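Local coordinates for protein histone deacetylase complex subunit SAP18 (Mus musculus, PDB 4A6Q) that acts as a corepressor in the SIN3-histone deacetylase complex and as an auxiliary component of the splicing-dependent exon junction complex, at residues Leu56-Trp61 with Thr70-Glu75; Glu75-Ala80 with Ile135-Pro140; Cys26-Arg31 with Gln125-Gly130. One frame throughout, in Å; residues are numbered along the deposited sequence. Where two conformers were deposited one is given.

In the fold
All three contacts reach one five-stranded mixed sheet, and all are made by apolar side chains with no hydrogen bond across them. Contacts 1 and 2 share helix 66-76 and its C-terminal end: the first sets it against edge strand 56-60, the second sets the turn that follows it against strand 132-138. They meet where Val-73 packs on Ile-135 and Ile-137. Contact 3 joins strand 28-35 to the loop leading into strand 132-138, and backbone bonds between strands 28-35 and 56-60 tie it to contact 1. Contact 2 is the buried one, with a tyrosine ring at its margin; contacts 1 and 3 are partly buried, contact 3 reaching the surface at Ile-129.

Contact 1 (Leu56-Trp61 with Thr70-Glu75); sequences LQIYTW and TSLVKE
Ile-58 lays both of its methyl ends against Leu-72. Its CG2 lies 3.6 Å from Leu-72 CD1, and its CD1 reaches that same methyl at 3.8 Å, so Leu-72 CD1 is held by two carbons of one isoleucine. Ile-58 CD1 also comes within 3.9 Å of Leu-72 CB, which carries the overlap back to the root of the leucine. The isoleucine can do this because its long branch is extended (chi2 174°) and runs out toward the helix, while CG2 leaves CB in another direction; Leu-72 then crosses the pair at a slant. This is the beta-grasp arrangement of ubiquitin-like proteins, in which a helix packs across one face of a mixed sheet. Here helix 66-76 passes over edge strand 56-60, the short segments running at 134° to each other with their axes 10.3 Å apart at the closest. One step along the helix and two residues back along the strand, Leu-56 makes the second meeting: its CD2 approaches Val-73 CG2 at 4.1 Å, a lighter touch than that of Ile-58. Leu-56 CD2 also stands 4.4 Å from the Leu-72 carbonyl oxygen O, so this methyl lies over the helix backbone as well as beside a side chain. Val-73 also serves strand 132-138, and Ile-58 leans on Val-32 of the neighbouring strand 28-35. Leu-56 and Leu-72 are partly exposed, whereas Ile-58 and Val-73 are buried between helix and sheet.

Contact 2 (Glu75-Ala80 with Ile135-Pro140); sequences EVYPEA and IAITPP
In this ubiquitin-like beta-grasp fold, the chain leaving helix 66-76 turns back over the end of strand 132-138, and Ile-137 of that strand is the residue it closes on. The two branches of Ile-137 take different partners. CD1, the tip of the longer branch, lies 4.2 Å from CD2 of Tyr-77, meeting the ring obliquely in the tyrosine conformer described here, one of two modelled. CG2 stands 4.3 Å from CB of Ala-80. A single isoleucine therefore touches both ends of the turn, whose short 3-10 segment is closed by a backbone hydrogen bond from Ala-80 N to Tyr-77 O at 3.0 Å. Phe-87 of strand 86-94 adds to the cluster, packing on both Ala-80 and Ile-137, while Tyr-77 also touches Asn-36. An isopropyl alcohol molecule, probably from the crystallisation liquor, lies about 4 Å from the Tyr-77 side chain. Ile-137 and Ala-80 are buried, and Tyr-77 is only partly so. With no hydrogen bond running between turn and strand, their direct contact rests on van der Waals packing of Ile-137 against an aromatic ring and a methyl group.

Contact 3 (Cys26-Arg31 with Gln125-Gly130); sequences CPLLLR and QKFQIG
Leu-28 forks toward the loop and gives one methyl to each of two neighbours there. CD2 lies 3.7 Å from Ile-129 CD1, and CD1 faces Phe-127 across 4.3 Å to its CE2. The Ile-129 methyl does more than touch a tip: CD1 also settles 3.8 Å from Leu-28 CB, so it fits against the bend between that CB and CD2. Leu-28 CG sits between the backbone N and the carbonyl carbon (chi1 61°), and from there the two methyls diverge to the two neighbours. Beside Ile-129, the CZ end of the Phe-127 ring fills the hollow between Leu-28 and Leu-30. Leu-30 CD1 closes on ring atom CZ at 3.5 Å and on CE1 at 3.8 Å, meeting the ring obliquely. Residues 125-130 form no regular strand; they belong to the loop that brings the chain into strand 132-138, the parallel neighbour of strand 28-35 at the middle of the beta-grasp sheet. Arg-31, at the end of its segment, is backbone hydrogen-bonded to Leu-133, which pairs those two strands. Phe-127 is buried, and around it Ile-91 of strand 86-94 and Leu-122 of a loop touch its side chain as well. Leu-28 leans on Met-62 and Thr-60, while Ile-129, itself exposed, lies against the outer side of Leu-28.

Contact 1 (Leu56-Trp61 with Thr70-Glu75)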
loop_
_atom_site.group_PDB
_atom_site.type_symbol
_atom_site.label_atom_id
_atom_site.label_comp_id
_atom_site.label_asym_id
_atom_site.label_seq_id
_atom_site.Cartn_x
_atom_site.Cartn_y
_atom_site.Cartn_z
ATOM N N LEU A 56 10.681 2.026 6.977
ATOM C CA LEU A 56 10.820 3.391 6.485
ATOM C C LEU A 56 9.548 4.125 6.880
ATOM O O LEU A 56 8.465 3.642 6.623
ATOM C CB LEU A 56 10.937 3.364 4.957
ATOM C CG LEU A 56 10.831 4.667 4.182
ATOM C CD1 LEU A 56 11.895 5.584 4.687
ATOM C CD2 LEU A 56 10.982 4.423 2.672
ATOM N N GLN A 57 9.669 5.298 7.483
ATOM C CA GLN A 57 8.478 6.070 7.829
ATOM C C GLN A 57 8.337 7.284 6.949
ATOM O O GLN A 57 9.330 7.940 6.641
ATOM C CB GLN A 57 8.497 6.477 9.324
ATOM C CG GLN A 57 8.333 5.252 10.179
ATOM C CD GLN A 57 8.223 5.548 11.657
ATOM O OE1 GLN A 57 8.203 6.715 12.081
ATOM N NE2 GLN A 57 8.110 4.492 12.454
ATOM N N ILE A 58 7.097 7.571 6.518
ATOM C CA ILE A 58 6.847 8.624 5.530
ATOM C C ILE A 58 5.636 9.439 5.976
ATOM O O ILE A 58 4.693 8.883 6.499
ATOM C CB ILE A 58 6.524 7.988 4.149
ATOM C CG1 ILE A 58 7.791 7.326 3.584
ATOM C CG2 ILE A 58 5.939 8.995 3.156
ATOM C CD1 ILE A 58 7.524 6.534 2.291
ATOM N N TYR A 59 5.714 10.767 5.841
ATOM C CA TYR A 59 4.533 11.599 6.021
ATOM C C TYR A 59 3.887 11.750 4.658
ATOM O O TYR A 59 4.539 12.208 3.698
ATOM C CB TYR A 59 4.937 12.995 6.499
ATOM C CG TYR A 59 5.362 13.092 7.931
ATOM C CD1 TYR A 59 4.585 12.558 8.929
ATOM C CD2 TYR A 59 6.560 13.702 8.271
ATOM C CE1 TYR A 59 4.980 12.655 10.275
ATOM C CE2 TYR A 59 6.961 13.800 9.581
ATOM C CZ TYR A 59 6.169 13.274 10.568
ATOM O OH TYR A 59 6.576 13.372 11.878
ATOM N N THR A 60 2.601 11.442 4.556
ATOM C CA THR A 60 1.916 11.495 3.281
ATOM C C THR A 60 0.433 11.696 3.529
ATOM O O THR A 60 0.030 12.041 4.642
ATOM C CB THR A 60 2.232 10.232 2.424
ATOM O OG1 THR A 60 1.787 10.423 1.063
ATOM C CG2 THR A 60 1.591 8.958 3.019
ATOM N N TRP A 61 -0.372 11.482 2.496
ATOM C CA TRP A 61 -1.815 11.705 2.549
ATOM C C TRP A 61 -2.563 10.518 1.916
ATOM O O TRP A 61 -1.942 9.646 1.321
ATOM C CB TRP A 61 -2.190 13.000 1.834
ATOM C CG TRP A 61 -1.666 14.238 2.512
ATOM C CD1 TRP A 61 -2.329 15.039 3.435
ATOM C CD2 TRP A 61 -0.373 14.815 2.335
ATOM N NE1 TRP A 61 -1.499 16.070 3.826
ATOM C CE2 TRP A 61 -0.301 15.955 3.167
ATOM C CE3 TRP A 61 0.738 14.485 1.538
ATOM C CZ2 TRP A 61 0.835 16.767 3.226
ATOM C CZ3 TRP A 61 1.849 15.275 1.605
ATOM C CH2 TRP A 61 1.903 16.403 2.445
ATOM N N THR A 70 7.082 4.910 -4.378
ATOM C CA THR A 70 8.326 4.264 -4.792
ATOM C C THR A 70 9.451 5.277 -4.987
ATOM O O THR A 70 10.606 4.957 -4.769
ATOM C CB THR A 70 8.206 3.446 -6.076
ATOM O OG1 THR A 70 7.990 4.322 -7.168
ATOM C CG2 THR A 70 7.089 2.420 -5.983
ATOM N N SER A 71 9.116 6.508 -5.354
ATOM C CA SER A 71 10.126 7.555 -5.448
ATOM C C SER A 71 10.849 7.757 -4.117
ATOM O O SER A 71 12.073 7.927 -4.092
ATOM C CB SER A 71 9.507 8.869 -5.914
ATOM O OG SER A 71 10.530 9.804 -6.217
ATOM N N LEU A 72 10.107 7.711 -3.012
ATOM C CA LEU A 72 10.729 7.849 -1.696
ATOM C C LEU A 72 11.583 6.635 -1.322
ATOM O O LEU A 72 12.636 6.767 -0.695
ATOM C CB LEU A 72 9.663 8.110 -0.626
ATOM C CG LEU A 72 8.925 9.436 -0.860
ATOM C CD1 LEU A 72 7.680 9.541 0.007
ATOM C CD2 LEU A 72 9.829 10.603 -0.593
ATOM N N VAL A 73 11.108 5.440 -1.669
ATOM C CA VAL A 73 11.873 4.235 -1.403
ATOM C C VAL A 73 13.204 4.293 -2.161
ATOM O O VAL A 73 14.258 3.935 -1.622
ATOM C CB VAL A 73 11.048 2.989 -1.783
ATOM C CG1 VAL A 73 11.882 1.682 -1.667
ATOM C CG2 VAL A 73 9.821 2.892 -0.896
ATOM N N LYS A 74 13.172 4.793 -3.390
ATOM C CA LYS A 74 14.407 4.885 -4.183
ATOM C C LYS A 74 15.472 5.823 -3.600
ATOM O O LYS A 74 16.671 5.617 -3.830
ATOM C CB LYS A 74 14.082 5.287 -5.609
ATOM C CG LYS A 74 13.425 4.210 -6.402
ATOM C CD LYS A 74 12.713 4.821 -7.581
ATOM C CE LYS A 74 11.900 3.807 -8.285
ATOM N NZ LYS A 74 11.172 4.445 -9.419
ATOM N N GLU A 75 15.039 6.844 -2.868
ATOM C CA GLU A 75 15.938 7.747 -2.149
ATOM C C GLU A 75 16.827 6.989 -1.168
ATOM O O GLU A 75 17.987 7.356 -0.981
ATOM C CB GLU A 75 15.156 8.847 -1.381
ATOM C CG GLU A 75 14.430 9.874 -2.268
ATOM C CD GLU A 75 13.589 10.934 -1.510
ATOM O OE1 GLU A 75 13.490 10.936 -0.252
ATOM O OE2 GLU A 75 12.989 11.782 -2.204
#

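Contact 2 (Glu75-Ala80 with Ile135-Pro140)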
loop_
_atom_site.group_PDB
_atom_site.type_symbol
_atom_site.label_atom_id
_atom_site.label_comp_id
_atom_site.label_asym_id
_atom_site.label_seq_id
_atom_site.Cartn_x
_atom_site.Cartn_y
_atom_site.Cartn_z
ATOM N N GLU A 75 15.039 6.844 -2.868
ATOM C CA GLU A 75 15.938 7.747 -2.149
ATOM C C GLU A 75 16.827 6.989 -1.168
ATOM O O GLU A 75 17.987 7.356 -0.981
ATOM C CB GLU A 75 15.156 8.847 -1.381
ATOM C CG GLU A 75 14.430 9.874 -2.268
ATOM C CD GLU A 75 13.589 10.934 -1.510
ATOM O OE1 GLU A 75 13.490 10.936 -0.252
ATOM O OE2 GLU A 75 12.989 11.782 -2.204
ATOM N N VAL A 76 16.281 5.969 -0.494
ATOM C CA VAL A 76 17.073 5.285 0.524
ATOM C C VAL A 76 17.700 3.992 0.036
ATOM O O VAL A 76 18.648 3.519 0.638
ATOM C CB VAL A 76 16.288 4.980 1.819
ATOM C CG1 VAL A 76 16.204 6.233 2.693
ATOM C CG2 VAL A 76 14.932 4.443 1.496
ATOM N N TYR A 77 17.149 3.396 -1.025
ATOM C CA TYR A 77 17.683 2.160 -1.575
ATOM C C TYR A 77 17.955 2.391 -3.063
ATOM O O TYR A 77 17.161 1.991 -3.906
ATOM C CB TYR A 77 16.635 1.059 -1.360
ATOM C CG TYR A 77 17.060 -0.375 -1.600
ATOM C CD1 TYR A 77 18.061 -0.974 -0.844
ATOM C CD2 TYR A 77 16.406 -1.154 -2.548
ATOM C CE1 TYR A 77 18.419 -2.299 -1.058
ATOM C CE2 TYR A 77 16.751 -2.464 -2.761
ATOM C CZ TYR A 77 17.761 -3.036 -2.022
ATOM O OH TYR A 77 18.093 -4.352 -2.249
ATOM N N PRO A 78 19.066 3.059 -3.391
ATOM C CA PRO A 78 19.316 3.520 -4.762
ATOM C C PRO A 78 19.462 2.419 -5.811
ATOM O O PRO A 78 19.219 2.710 -6.983
ATOM C CB PRO A 78 20.610 4.325 -4.642
ATOM C CG PRO A 78 21.240 3.867 -3.355
ATOM C CD PRO A 78 20.134 3.464 -2.457
ATOM N N GLU A 79 19.808 1.197 -5.415
ATOM C CA GLU A 79 19.908 0.093 -6.370
ATOM C C GLU A 79 18.546 -0.166 -6.985
ATOM O O GLU A 79 18.444 -0.658 -8.107
ATOM C CB GLU A 79 20.406 -1.184 -5.696
ATOM N N ALA A 80 17.496 0.189 -6.259
ATOM C CA ALA A 80 16.145 -0.012 -6.758
ATOM C C ALA A 80 15.770 0.968 -7.850
ATOM O O ALA A 80 14.668 0.886 -8.405
ATOM C CB ALA A 80 15.143 0.071 -5.617
ATOM N N ILE A 135 6.340 -3.669 0.875
ATOM C CA ILE A 135 6.756 -3.615 -0.529
ATOM C C ILE A 135 7.827 -4.658 -0.781
ATOM O O ILE A 135 8.895 -4.610 -0.189
ATOM C CB ILE A 135 7.311 -2.225 -0.907
ATOM C CG1 ILE A 135 6.352 -1.126 -0.462
ATOM C CG2 ILE A 135 7.615 -2.174 -2.415
ATOM C CD1 ILE A 135 6.926 0.271 -0.724
ATOM N N ALA A 136 7.534 -5.612 -1.657
ATOM C CA ALA A 136 8.508 -6.614 -2.032
ATOM C C ALA A 136 9.212 -6.102 -3.291
ATOM O O ALA A 136 8.561 -5.882 -4.321
ATOM C CB ALA A 136 7.815 -7.949 -2.311
ATOM N N ILE A 137 10.518 -5.882 -3.200
ATOM C CA ILE A 137 11.262 -5.287 -4.318
ATOM C C ILE A 137 12.045 -6.414 -4.973
ATOM O O ILE A 137 12.727 -7.184 -4.287
ATOM C CB ILE A 137 12.213 -4.204 -3.819
ATOM C CG1 ILE A 137 11.431 -3.149 -3.025
ATOM C CG2 ILE A 137 12.940 -3.525 -5.014
ATOM C CD1 ILE A 137 12.312 -2.083 -2.354
ATOM N N THR A 138 11.940 -6.530 -6.295
ATOM C CA THR A 138 12.669 -7.572 -7.014
ATOM C C THR A 138 13.427 -6.958 -8.189
ATOM O O THR A 138 13.053 -5.922 -8.705
ATOM C CB THR A 138 11.757 -8.697 -7.506
ATOM O OG1 THR A 138 10.671 -8.151 -8.250
ATOM C CG2 THR A 138 11.193 -9.525 -6.343
ATOM N N PRO A 139 14.547 -7.570 -8.580
ATOM C CA PRO A 139 15.366 -6.979 -9.640
ATOM C C PRO A 139 14.724 -7.132 -11.017
ATOM O O PRO A 139 13.737 -7.863 -11.168
ATOM C CB PRO A 139 16.682 -7.778 -9.546
ATOM C CG PRO A 139 16.303 -9.068 -8.954
ATOM C CD PRO A 139 15.138 -8.805 -8.034
ATOM N N PRO A 140 15.265 -6.427 -12.023
ATOM C CA PRO A 140 14.738 -6.460 -13.388
ATOM C C PRO A 140 14.626 -7.852 -13.965
ATOM O O PRO A 140 15.456 -8.736 -13.672
ATOM C CB PRO A 140 15.788 -5.681 -14.173
ATOM C CG PRO A 140 16.337 -4.715 -13.172
ATOM C CD PRO A 140 16.359 -5.444 -11.881
#

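Contact 3 (Cys26-Arg31 with Gln125-Gly130)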
loop_
_atom_site.group_PDB
_atom_site.type_symbol
_atom_site.label_atom_id
_atom_site.label_comp_id
_atom_site.label_asym_id
_atom_site.label_seq_id
_atom_site.Cartn_x
_atom_site.Cartn_y
_atom_site.Cartn_z
ATOM N N CYS A 26 -3.558 17.527 7.815
ATOM C CA CYS A 26 -2.330 17.062 8.438
ATOM C C CYS A 26 -1.962 15.710 7.831
ATOM O O CYS A 26 -2.818 14.848 7.639
ATOM C CB CYS A 26 -2.528 16.967 9.944
ATOM S SG CYS A 26 -2.838 18.605 10.707
ATOM N N PRO A 27 -0.674 15.522 7.495
ATOM C CA PRO A 27 -0.301 14.230 6.917
ATOM C C PRO A 27 -0.385 13.098 7.936
ATOM O O PRO A 27 -0.310 13.302 9.163
ATOM C CB PRO A 27 1.152 14.450 6.464
ATOM C CG PRO A 27 1.668 15.561 7.306
ATOM C CD PRO A 27 0.463 16.452 7.648
ATOM N N LEU A 28 -0.559 11.897 7.400
ATOM C CA LEU A 28 -0.525 10.687 8.175
ATOM C C LEU A 28 0.900 10.141 8.195
ATOM O O LEU A 28 1.703 10.432 7.299
ATOM C CB LEU A 28 -1.477 9.644 7.570
ATOM C CG LEU A 28 -1.236 9.150 6.145
ATOM C CD1 LEU A 28 -0.486 7.811 6.191
ATOM C CD2 LEU A 28 -2.536 8.982 5.387
ATOM N N LEU A 29 1.220 9.386 9.220
ATOM C CA LEU A 29 2.520 8.732 9.300
ATOM C C LEU A 29 2.336 7.318 8.770
ATOM O O LEU A 29 1.620 6.507 9.362
ATOM C CB LEU A 29 3.090 8.761 10.743
ATOM C CG LEU A 29 4.578 8.364 10.874
ATOM C CD1 LEU A 29 5.207 8.904 12.169
ATOM C CD2 LEU A 29 4.742 6.864 10.823
ATOM N N LEU A 30 2.994 7.032 7.647
ATOM C CA LEU A 30 2.898 5.728 6.978
ATOM C C LEU A 30 4.143 4.897 7.310
ATOM O O LEU A 30 5.244 5.360 7.127
ATOM C CB LEU A 30 2.846 5.976 5.479
ATOM C CG LEU A 30 2.814 4.746 4.553
ATOM C CD1 LEU A 30 1.518 3.984 4.791
ATOM C CD2 LEU A 30 2.987 5.146 3.105
ATOM N N ARG A 31 3.940 3.677 7.797
ATOM C CA ARG A 31 5.051 2.766 8.126
ATOM C C ARG A 31 5.183 1.752 6.993
ATOM O O ARG A 31 4.232 1.013 6.693
ATOM C CB ARG A 31 4.764 2.062 9.455
ATOM C CG ARG A 31 4.603 3.074 10.640
ATOM C CD ARG A 31 4.253 2.366 11.947
ATOM N NE ARG A 31 5.373 1.570 12.435
ATOM C CZ ARG A 31 5.343 0.813 13.526
ATOM N NH1 ARG A 31 4.233 0.727 14.263
ATOM N NH2 ARG A 31 6.420 0.116 13.868
ATOM N N GLN A 125 -7.715 1.840 -2.105
ATOM C CA GLN A 125 -7.569 0.458 -1.622
ATOM C C GLN A 125 -8.062 0.304 -0.181
ATOM O O GLN A 125 -7.788 -0.705 0.464
ATOM C CB GLN A 125 -6.113 0.012 -1.747
ATOM C CG GLN A 125 -5.560 0.174 -3.135
ATOM C CD GLN A 125 -6.341 -0.629 -4.133
ATOM O OE1 GLN A 125 -6.432 -1.866 -3.999
ATOM N NE2 GLN A 125 -6.939 0.042 -5.133
ATOM N N LYS A 126 -8.778 1.314 0.310
ATOM C CA LYS A 126 -9.319 1.368 1.678
ATOM C C LYS A 126 -8.275 1.188 2.764
ATOM O O LYS A 126 -8.520 0.594 3.810
ATOM C CB LYS A 126 -10.457 0.386 1.817
ATOM C CG LYS A 126 -11.446 0.629 0.716
ATOM C CD LYS A 126 -12.775 0.857 1.258
ATOM C CE LYS A 126 -13.341 -0.466 1.513
ATOM N NZ LYS A 126 -14.719 -0.324 2.048
ATOM N N PHE A 127 -7.102 1.720 2.502
ATOM C CA PHE A 127 -6.060 1.847 3.511
ATOM C C PHE A 127 -6.622 2.616 4.697
ATOM O O PHE A 127 -7.391 3.574 4.525
ATOM C CB PHE A 127 -4.870 2.618 2.909
ATOM C CG PHE A 127 -3.766 2.820 3.877
ATOM C CD1 PHE A 127 -2.818 1.840 4.089
ATOM C CD2 PHE A 127 -3.691 4.014 4.588
ATOM C CE1 PHE A 127 -1.796 2.044 5.010
ATOM C CE2 PHE A 127 -2.703 4.213 5.492
ATOM C CZ PHE A 127 -1.763 3.231 5.708
ATOM N N GLN A 128 -6.232 2.200 5.894
ATOM C CA GLN A 128 -6.589 2.922 7.112
ATOM C C GLN A 128 -5.352 3.208 7.896
ATOM O O GLN A 128 -4.407 2.430 7.913
ATOM C CB GLN A 128 -7.559 2.093 7.968
ATOM C CG GLN A 128 -8.880 1.916 7.271
ATOM C CD GLN A 128 -9.934 1.209 8.092
ATOM O OE1 GLN A 128 -11.115 1.318 7.794
ATOM N NE2 GLN A 128 -9.520 0.483 9.114
ATOM N N ILE A 129 -5.351 4.357 8.579
ATOM C CA ILE A 129 -4.260 4.673 9.473
ATOM C C ILE A 129 -4.210 3.536 10.453
ATOM O O ILE A 129 -5.244 3.105 10.948
ATOM C CB ILE A 129 -4.517 6.022 10.234
ATOM C CG1 ILE A 129 -3.856 7.166 9.493
ATOM C CG2 ILE A 129 -4.015 5.970 11.653
ATOM C CD1 ILE A 129 -4.437 7.371 8.148
ATOM N N GLY A 130 -3.023 3.020 10.721
ATOM C CA GLY A 130 -2.940 1.886 11.608
ATOM C C GLY A 130 -2.499 0.687 10.797
ATOM O O GLY A 130 -1.926 -0.270 11.346
#